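Local coordinates for uncharacterized protein (Legionella longbeachae NSW150, PDB 4JZA), which probably removes the 3-phosphate from phosphatidylinositol 3-phosphate, a host membrane lipid, as a Legionella phosphoinositide phosphatase, at residues 64-67 with 68-71; 78-81 with 82-86; 768-772 with 773-777. All blocks are in the same frame, centred on the assembly; numbering follows the deposited sequence.

Contact 1: residues 64-67 with 68-71; sequences PFSA and KNTP
Ser66 and Lys68 meet two residues apart within a type I beta turn, where the hydroxyl of one lies against the root of the other. The OG of Ser66 is 3.5 Å from CB of Lys68 and also receives a weak hydrogen bond from Lys68 N, 3.4 Å away and bent to 143° at the hydrogen. What puts the oxygen there is the Ser66 side-chain torsion, chi1 176°, which turns OG opposite the backbone N and beside its own carbonyl carbon, facing Lys68 N. Only the first carbons of Lys68 share in this; the chain then bends at chi2 and leads its ammonium group away. Ala67 occupies the corner between the two, the second position of the turn, with its CB pointing away.

The turn runs from Ser66 to Asn69 and is closed by the bond from Asn69 N to Ser66 O, straight at the hydrogen (166°) but long at 3.3 Å, with the nitrogen above the carbonyl plane. The Asn69 side chain folds back over the same turn, its OD1 4.0 Å from CB of Ser66, while ND2 donates to the carbonyl of Asn116 on helix 95-116. Phe65 makes an edge-to-face contact with Trp117. Chemically, one long backbone bond and a weak hydroxyl bond set the shape of this exposed turn, and the asparagine amide and the phenylalanine ring tie it to the end of helix 95-116, at Asn116, and to Trp117 just after it.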
ATOM      1  N   PRO A  64       9.609 -16.118  -2.649  1.00 64.89           N
ATOM      2  CA  PRO A  64       9.593 -17.579  -2.530  1.00 68.12           C
ATOM      3  C   PRO A  64       8.548 -18.118  -1.558  1.00 66.49           C
ATOM      4  O   PRO A  64       8.426 -17.622  -0.430  1.00 75.99           O
ATOM      5  CB  PRO A  64      10.991 -17.903  -1.974  1.00 68.37           C
ATOM      6  CG  PRO A  64      11.381 -16.683  -1.220  1.00 68.06           C
ATOM      7  CD  PRO A  64      10.876 -15.573  -2.109  1.00 64.36           C
ATOM      8  N   PHE A  65       7.828 -19.146  -1.994  1.00 67.35           N
ATOM      9  CA  PHE A  65       6.978 -19.945  -1.121  1.00 67.26           C
ATOM     10  C   PHE A  65       7.657 -21.285  -0.953  1.00 69.06           C
ATOM     11  O   PHE A  65       8.117 -21.861  -1.929  1.00 71.91           O
ATOM     12  CB  PHE A  65       5.587 -20.119  -1.714  1.00 67.85           C
ATOM     13  CG  PHE A  65       5.567 -20.735  -3.081  1.00 70.90           C
ATOM     14  CD1 PHE A  65       5.877 -19.986  -4.207  1.00 76.23           C
ATOM     15  CD2 PHE A  65       5.171 -22.035  -3.246  1.00 76.36           C
ATOM     16  CE1 PHE A  65       5.827 -20.549  -5.471  1.00 82.31           C
ATOM     17  CE2 PHE A  65       5.101 -22.599  -4.506  1.00 83.24           C
ATOM     18  CZ  PHE A  65       5.435 -21.859  -5.620  1.00 84.69           C
ATOM     19  N   SER A  66       7.718 -21.775   0.282  1.00 69.76           N
ATOM     20  CA  SER A  66       8.138 -23.151   0.562  1.00 64.21           C
ATOM     21  C   SER A  66       7.419 -24.213  -0.338  1.00 61.87           C
ATOM     22  O   SER A  66       6.203 -24.120  -0.596  1.00 51.27           O
ATOM     23  CB  SER A  66       7.877 -23.440   2.041  1.00 63.88           C
ATOM     24  OG  SER A  66       8.187 -24.776   2.346  1.00 67.18           O
ATOM     25  N   ALA A  67       8.178 -25.207  -0.818  1.00 65.10           N
ATOM     26  CA  ALA A  67       7.634 -26.293  -1.700  1.00 73.19           C
ATOM     27  C   ALA A  67       6.806 -27.311  -0.913  1.00 69.77           C
ATOM     28  O   ALA A  67       6.037 -28.085  -1.474  1.00 70.02           O
ATOM     29  CB  ALA A  67       8.758 -27.007  -2.439  1.00 72.52           C
ATOM     30  N   LYS A  68       6.979 -27.271   0.397  1.00 67.72           N
ATOM     31  CA  LYS A  68       6.181 -28.021   1.342  1.00 68.91           C
ATOM     32  C   LYS A  68       4.772 -27.484   1.570  1.00 62.38           C
ATOM     33  O   LYS A  68       3.959 -28.159   2.184  1.00 64.16           O
ATOM     34  CB  LYS A  68       6.869 -27.995   2.704  1.00 83.76           C
ATOM     35  CG  LYS A  68       8.298 -28.524   2.742  1.00 95.08           C
ATOM     36  CD  LYS A  68       8.355 -29.891   3.393  1.00111.17           C
ATOM     37  CE  LYS A  68       9.722 -30.151   4.009  1.00120.66           C
ATOM     38  NZ  LYS A  68      10.113 -31.562   3.766  1.00126.54           N
ATOM     39  N   ASN A  69       4.448 -26.270   1.143  1.00 62.62           N
ATOM     40  CA  ASN A  69       3.079 -25.768   1.383  1.00 56.36           C
ATOM     41  C   ASN A  69       2.015 -26.472   0.580  1.00 52.29           C
ATOM     42  O   ASN A  69       0.909 -26.647   1.071  1.00 45.86           O
ATOM     43  CB  ASN A  69       2.985 -24.296   1.059  1.00 61.43           C
ATOM     44  CG  ASN A  69       3.708 -23.439   2.056  1.00 61.68           C
ATOM     45  OD1 ASN A  69       4.033 -23.879   3.146  1.00 62.78           O
ATOM     46  ND2 ASN A  69       3.934 -22.194   1.696  1.00 60.28           N
ATOM     47  N   THR A  70       2.360 -26.911  -0.635  1.00 51.89           N
ATOM     48  CA  THR A  70       1.367 -27.281  -1.644  1.00 49.34           C
ATOM     49  C   THR A  70       2.074 -27.974  -2.774  1.00 47.43           C
ATOM     50  O   THR A  70       3.178 -27.580  -3.113  1.00 48.11           O
ATOM     51  CB  THR A  70       0.701 -25.997  -2.190  1.00 52.23           C
ATOM     52  OG1 THR A  70      -0.295 -25.572  -1.270  1.00 57.22           O
ATOM     53  CG2 THR A  70       0.003 -26.184  -3.452  1.00 52.09           C
ATOM     54  N   PRO A  71       1.431 -28.992  -3.385  1.00 46.81           N
ATOM     55  CA  PRO A  71       1.969 -29.620  -4.585  1.00 46.48           C
ATOM     56  C   PRO A  71       1.710 -28.839  -5.886  1.00 47.19           C
ATOM     57  O   PRO A  71       1.848 -29.388  -6.975  1.00 50.49           O
ATOM     58  CB  PRO A  71       1.195 -30.941  -4.633  1.00 46.31           C
ATOM     59  CG  PRO A  71      -0.172 -30.539  -4.182  1.00 47.27           C
ATOM     60  CD  PRO A  71       0.098 -29.550  -3.058  1.00 47.06           C
TER

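Contact 2: residues 78-81 with 82-86; sequences KAYV and DECKL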
ATOM      1  N   LYS A  78      -0.611 -19.425 -12.007  1.00 45.31           N
ATOM      2  CA  LYS A  78      -0.732 -18.372 -12.987  1.00 45.64           C
ATOM      3  C   LYS A  78      -1.843 -18.679 -13.965  1.00 44.41           C
ATOM      4  O   LYS A  78      -2.544 -17.798 -14.403  1.00 49.73           O
ATOM      5  CB  LYS A  78       0.579 -18.203 -13.738  1.00 48.54           C
ATOM      6  CG  LYS A  78       1.676 -17.552 -12.938  1.00 50.37           C
ATOM      7  CD  LYS A  78       2.988 -17.662 -13.694  1.00 52.46           C
ATOM      8  CE  LYS A  78       4.010 -16.764 -13.025  1.00 58.92           C
ATOM      9  NZ  LYS A  78       5.381 -16.831 -13.601  1.00 60.26           N
ATOM     10  N   ALA A  79      -1.998 -19.913 -14.366  1.00 43.95           N
ATOM     11  CA  ALA A  79      -3.100 -20.192 -15.270  1.00 45.87           C
ATOM     12  C   ALA A  79      -4.434 -19.888 -14.550  1.00 46.25           C
ATOM     13  O   ALA A  79      -5.337 -19.306 -15.167  1.00 48.52           O
ATOM     14  CB  ALA A  79      -3.051 -21.620 -15.803  1.00 42.17           C
ATOM     15  N   TYR A  80      -4.543 -20.232 -13.265  1.00 43.09           N
ATOM     16  CA  TYR A  80      -5.800 -20.005 -12.516  1.00 48.16           C
ATOM     17  C   TYR A  80      -6.114 -18.525 -12.390  1.00 44.69           C
ATOM     18  O   TYR A  80      -7.208 -18.060 -12.623  1.00 49.38           O
ATOM     19  CB  TYR A  80      -5.753 -20.647 -11.112  1.00 49.27           C
ATOM     20  CG  TYR A  80      -6.945 -20.323 -10.237  1.00 49.84           C
ATOM     21  CD1 TYR A  80      -8.198 -20.822 -10.526  1.00 50.19           C
ATOM     22  CD2 TYR A  80      -6.805 -19.524  -9.106  1.00 53.32           C
ATOM     23  CE1 TYR A  80      -9.287 -20.528  -9.728  1.00 51.30           C
ATOM     24  CE2 TYR A  80      -7.886 -19.222  -8.294  1.00 51.32           C
ATOM     25  CZ  TYR A  80      -9.132 -19.721  -8.616  1.00 52.04           C
ATOM     26  OH  TYR A  80     -10.239 -19.411  -7.836  1.00 52.51           O
ATOM     27  N   VAL A  81      -5.112 -17.777 -12.055  1.00 43.95           N
ATOM     28  CA  VAL A  81      -5.235 -16.341 -11.996  1.00 41.15           C
ATOM     29  C   VAL A  81      -5.552 -15.699 -13.301  1.00 39.74           C
ATOM     30  O   VAL A  81      -6.352 -14.796 -13.334  1.00 39.60           O
ATOM     31  CB  VAL A  81      -3.964 -15.803 -11.405  1.00 40.83           C
ATOM     32  CG1 VAL A  81      -3.800 -14.356 -11.704  1.00 47.18           C
ATOM     33  CG2 VAL A  81      -4.091 -16.047  -9.930  1.00 40.84           C
ATOM     34  N   ASP A  82      -4.957 -16.178 -14.378  1.00 41.13           N
ATOM     35  CA  ASP A  82      -5.362 -15.769 -15.713  1.00 41.24           C
ATOM     36  C   ASP A  82      -6.813 -16.067 -16.037  1.00 42.67           C
ATOM     37  O   ASP A  82      -7.461 -15.249 -16.726  1.00 41.68           O
ATOM     38  CB  ASP A  82      -4.465 -16.382 -16.790  1.00 42.48           C
ATOM     39  CG  ASP A  82      -3.036 -15.803 -16.785  1.00 45.29           C
ATOM     40  OD1 ASP A  82      -2.741 -14.805 -16.122  1.00 51.36           O
ATOM     41  OD2 ASP A  82      -2.174 -16.319 -17.465  1.00 46.66           O
ATOM     42  N   GLU A  83      -7.353 -17.191 -15.562  1.00 44.67           N
ATOM     43  CA  GLU A  83      -8.745 -17.486 -15.873  1.00 49.67           C
ATOM     44  C   GLU A  83      -9.633 -16.571 -15.072  1.00 48.78           C
ATOM     45  O   GLU A  83     -10.656 -16.123 -15.601  1.00 48.51           O
ATOM     46  CB  GLU A  83      -9.136 -18.955 -15.670  1.00 54.81           C
ATOM     47  CG  GLU A  83      -8.708 -19.847 -16.839  1.00 67.33           C
ATOM     48  CD  GLU A  83      -9.157 -21.319 -16.699  1.00 77.64           C
ATOM     49  OE1 GLU A  83     -10.401 -21.514 -16.554  1.00 77.14           O
ATOM     50  OE2 GLU A  83      -8.286 -22.264 -16.742  1.00 68.40           O
ATOM     51  N   CYS A  84      -9.256 -16.294 -13.815  1.00 46.09           N
ATOM     52  CA  CYS A  84     -10.072 -15.428 -12.950  1.00 46.38           C
ATOM     53  C   CYS A  84     -10.179 -14.063 -13.601  1.00 47.94           C
ATOM     54  O   CYS A  84     -11.220 -13.414 -13.544  1.00 49.41           O
ATOM     55  CB  CYS A  84      -9.455 -15.253 -11.569  1.00 45.39           C
ATOM     56  SG  CYS A  84      -9.419 -16.725 -10.530  0.96 46.63           S
ATOM     57  N   LYS A  85      -9.079 -13.622 -14.196  1.00 48.22           N
ATOM     58  CA  LYS A  85      -9.054 -12.354 -14.883  1.00 51.01           C
ATOM     59  C   LYS A  85      -9.906 -12.366 -16.132  1.00 50.83           C
ATOM     60  O   LYS A  85     -10.584 -11.394 -16.405  1.00 48.96           O
ATOM     61  CB  LYS A  85      -7.637 -11.910 -15.281  1.00 49.16           C
ATOM     62  CG  LYS A  85      -7.690 -10.509 -15.891  1.00 48.94           C
ATOM     63  CD  LYS A  85      -6.362  -9.950 -16.316  1.00 51.44           C
ATOM     64  CE  LYS A  85      -6.647  -8.870 -17.346  1.00 52.48           C
ATOM     65  NZ  LYS A  85      -5.387  -8.242 -17.761  1.00 55.82           N
ATOM     66  N   LEU A  86      -9.840 -13.440 -16.902  1.00 55.09           N
ATOM     67  CA  LEU A  86     -10.639 -13.524 -18.117  1.00 58.53           C
ATOM     68  C   LEU A  86     -12.160 -13.518 -17.798  1.00 58.38           C
ATOM     69  O   LEU A  86     -12.947 -12.985 -18.543  1.00 59.45           O
ATOM     70  CB  LEU A  86     -10.257 -14.761 -18.913  1.00 60.85           C
ATOM     71  CG  LEU A  86     -10.963 -14.829 -20.256  1.00 63.17           C
ATOM     72  CD1 LEU A  86     -10.273 -13.894 -21.238  1.00 63.96           C
ATOM     73  CD2 LEU A  86     -10.968 -16.272 -20.731  1.00 67.11           C
TER
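The carbonyl oxygen of Tyr80 receives two backbone N-H groups from the next turn: Cys84 N at 3.0 Å and, less directly, Glu83 N at 3.1 Å, the latter a weak bond bent to 121°. Neighbouring carbonyls are engaged by the residue four further on, Lys78 O by Asp82 N and Val81 O by Lys85 N, so residues 78-86 follow the i to i+4 bonding of an alpha helix.

The side chains of Tyr80 and Cys84 stand at that same spacing. The sulfur SG lies over one face of the phenol ring, 3.7 Å from its centroid and 19° off the normal, displaced toward the rim so that CZ, at 3.6 Å, is its nearest ring atom. The Tyr80 ring leaves the backbone opposite its own N (chi1 174°) and so runs forward along the helix to bring one face against the sulfur. Leu677 and Leu681 of helix 676-702 and Leu112 of helix 95-116 also touch the Tyr80 side chain. On another side of the helix, Asp82 OD1 is held by Tyr57 and His53, and Lys85 pairs with Asp50, all on helix 41-62. The pattern is a Cys sulfur-aromatic contact between positions i and i+4 of an alpha helix packed among other helices.

Contact 3: residues 768-772 with 773-777; sequences GSRTE and ATNSV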
ATOM      1  N   GLY A 768      -7.304 -48.026  11.332  1.00 49.30           N
ATOM      2  CA  GLY A 768      -6.857 -49.402  11.288  1.00 46.38           C
ATOM      3  C   GLY A 768      -7.905 -50.439  10.946  1.00 46.66           C
ATOM      4  O   GLY A 768      -7.569 -51.606  10.745  1.00 49.32           O
ATOM      5  N   SER A 769      -9.174 -50.071  10.836  1.00 46.22           N
ATOM      6  CA  SER A 769     -10.170 -51.068  10.456  1.00 45.57           C
ATOM      7  C   SER A 769     -10.472 -51.124   8.966  1.00 43.47           C
ATOM      8  O   SER A 769     -11.226 -51.969   8.529  1.00 45.85           O
ATOM      9  CB  SER A 769     -11.445 -50.805  11.205  1.00 46.94           C
ATOM     10  OG  SER A 769     -12.185 -49.819  10.532  1.00 46.83           O
ATOM     11  N   ARG A 770      -9.920 -50.206   8.197  1.00 43.73           N
ATOM     12  CA  ARG A 770     -10.138 -50.184   6.751  1.00 43.40           C
ATOM     13  C   ARG A 770      -9.440 -51.320   6.092  1.00 40.33           C
ATOM     14  O   ARG A 770      -8.336 -51.682   6.493  1.00 37.38           O
ATOM     15  CB  ARG A 770      -9.565 -48.900   6.113  1.00 42.71           C
ATOM     16  CG  ARG A 770     -10.245 -47.620   6.545  1.00 39.91           C
ATOM     17  CD  ARG A 770      -9.460 -46.424   6.086  1.00 37.19           C
ATOM     18  NE  ARG A 770     -10.099 -45.178   6.445  1.00 34.16           N
ATOM     19  CZ  ARG A 770      -9.441 -44.030   6.522  1.00 34.11           C
ATOM     20  NH1 ARG A 770      -8.159 -44.009   6.277  1.00 36.14           N
ATOM     21  NH2 ARG A 770     -10.044 -42.889   6.855  1.00 33.76           N
ATOM     22  N   THR A 771     -10.059 -51.787   5.009  1.00 40.39           N
ATOM     23  CA  THR A 771      -9.488 -52.799   4.118  1.00 37.42           C
ATOM     24  C   THR A 771      -8.391 -52.228   3.230  1.00 38.27           C
ATOM     25  O   THR A 771      -8.299 -51.035   3.047  1.00 39.45           O
ATOM     26  CB  THR A 771     -10.547 -53.305   3.130  1.00 37.67           C
ATOM     27  OG1 THR A 771     -10.960 -52.227   2.281  1.00 40.34           O
ATOM     28  CG2 THR A 771     -11.745 -53.854   3.812  1.00 37.46           C
ATOM     29  N   GLU A 772      -7.624 -53.119   2.607  1.00 43.08           N
ATOM     30  CA  GLU A 772      -6.586 -52.793   1.676  1.00 43.85           C
ATOM     31  C   GLU A 772      -7.088 -51.809   0.598  1.00 43.76           C
ATOM     32  O   GLU A 772      -6.422 -50.800   0.290  1.00 42.90           O
ATOM     33  CB  GLU A 772      -6.100 -54.074   1.034  1.00 47.32           C
ATOM     34  CG  GLU A 772      -4.711 -54.004   0.402  1.00 54.66           C
ATOM     35  CD  GLU A 772      -4.361 -55.261  -0.422  1.00 60.74           C
ATOM     36  OE1 GLU A 772      -3.299 -55.294  -1.080  1.00 56.14           O
ATOM     37  OE2 GLU A 772      -5.168 -56.220  -0.443  1.00 64.89           O
ATOM     38  N   ALA A 773      -8.262 -52.072   0.039  1.00 40.19           N
ATOM     39  CA  ALA A 773      -8.754 -51.247  -1.050  1.00 38.93           C
ATOM     40  C   ALA A 773      -9.152 -49.850  -0.605  1.00 39.71           C
ATOM     41  O   ALA A 773      -8.792 -48.853  -1.247  1.00 40.86           O
ATOM     42  CB  ALA A 773      -9.905 -51.931  -1.731  1.00 40.05           C
ATOM     43  N   THR A 774      -9.904 -49.756   0.483  1.00 40.54           N
ATOM     44  CA  THR A 774     -10.229 -48.446   1.072  1.00 38.98           C
ATOM     45  C   THR A 774      -8.979 -47.618   1.327  1.00 36.74           C
ATOM     46  O   THR A 774      -8.918 -46.438   0.936  1.00 36.57           O
ATOM     47  CB  THR A 774     -10.998 -48.601   2.389  1.00 40.98           C
ATOM     48  OG1 THR A 774     -12.260 -49.250   2.140  1.00 42.62           O
ATOM     49  CG2 THR A 774     -11.247 -47.250   3.013  1.00 40.88           C
ATOM     50  N   ASN A 775      -7.955 -48.221   1.905  1.00 35.57           N
ATOM     51  CA  ASN A 775      -6.667 -47.484   2.049  1.00 36.25           C
ATOM     52  C   ASN A 775      -5.981 -47.108   0.759  1.00 35.95           C
ATOM     53  O   ASN A 775      -5.268 -46.106   0.720  1.00 37.30           O
ATOM     54  CB  ASN A 775      -5.626 -48.263   2.835  1.00 37.39           C
ATOM     55  CG  ASN A 775      -5.896 -48.294   4.311  1.00 39.18           C
ATOM     56  OD1 ASN A 775      -6.645 -47.484   4.888  1.00 42.57           O
ATOM     57  ND2 ASN A 775      -5.358 -49.287   4.919  1.00 40.77           N
ATOM     58  N   SER A 776      -6.126 -47.914  -0.285  1.00 35.43           N
ATOM     59  CA  SER A 776      -5.524 -47.549  -1.549  1.00 36.19           C
ATOM     60  C   SER A 776      -6.317 -46.408  -2.186  1.00 38.18           C
ATOM     61  O   SER A 776      -5.727 -45.445  -2.702  1.00 38.26           O
ATOM     62  CB  SER A 776      -5.444 -48.745  -2.467  1.00 37.42           C
ATOM     63  OG  SER A 776      -5.065 -48.346  -3.730  1.00 38.20           O
ATOM     64  N   VAL A 777      -7.651 -46.455  -2.119  1.00 36.97           N
ATOM     65  CA  VAL A 777      -8.422 -45.357  -2.692  1.00 36.26           C
ATOM     66  C   VAL A 777      -8.143 -44.008  -1.969  1.00 37.25           C
ATOM     67  O   VAL A 777      -7.773 -43.020  -2.589  1.00 37.71           O
ATOM     68  CB  VAL A 777      -9.910 -45.709  -2.713  1.00 35.72           C
ATOM     69  CG1 VAL A 777     -10.773 -44.498  -3.029  1.00 35.72           C
ATOM     70  CG2 VAL A 777     -10.150 -46.770  -3.779  1.00 37.26           C
TER
HETATM   71  O   HOH W   1     -12.798 -50.623   4.601  1.00 40.94           O
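This is an N-cap contact, in which Thr771 ends the loop after helix 748-761 and caps helix 772-782 within the C-terminal domain of the phosphatase family. Its OG1 accepts from Thr774 N at 3.2 Å, an almost straight capping bond (168°). The torsion chi1 64° makes this possible by setting the hydroxyl between the backbone N and the carbonyl carbon, facing the first turn. The carbonyl of Thr771 takes Asn775 N at 3.1 Å, the first i to i+4 backbone bond of the helix. A water joins the two threonines, accepting from Thr771 N and bonding Thr774 OG1 at 2.9 Å.

Arg770 reaches over the same turn with its aliphatic part. Its CD rests 3.6 Å from CG2 of Thr774, the two side chains crossing at about a right angle. OD1 of Asn775 lies against CD of Arg770 at 3.2 Å, at the guanidinium edge and near its plane, a contact rather than a hydrogen bond; the amide is turned 77° from that plane. NH2 of Arg770 donates to the carbonyl of Pro764. Around the turn, Thr771 OG1 also bonds Leu707 O, Ala773 touches Phe708, Ser776 bonds Glu804 of helix 794-817, and Val777 packs against Leu698 and Leu701 of helix 676-702.

In the fold
Contacts 1, 2 and 3 follow one another along the chain without overlap. Contact 1 lies in the loop joining helix 41-62 to helix 74-87, and contact 2 on the latter helix; their centres are about 20 Å apart, with about 9 Å between nearest atoms. Both lean on helix 95-116. Contact 3 comes some 680 residues later, its centre about 29 Å from that of contact 1 and about 38 Å from that of contact 2. Helix 676-702 links contacts 2 and 3, touching contact 2 through Leu677, Leu681 and Arg684 and contact 3 through Leu698 and Leu701. An early helical region of the phosphatase is therefore joined to its C-terminal domain along one helix.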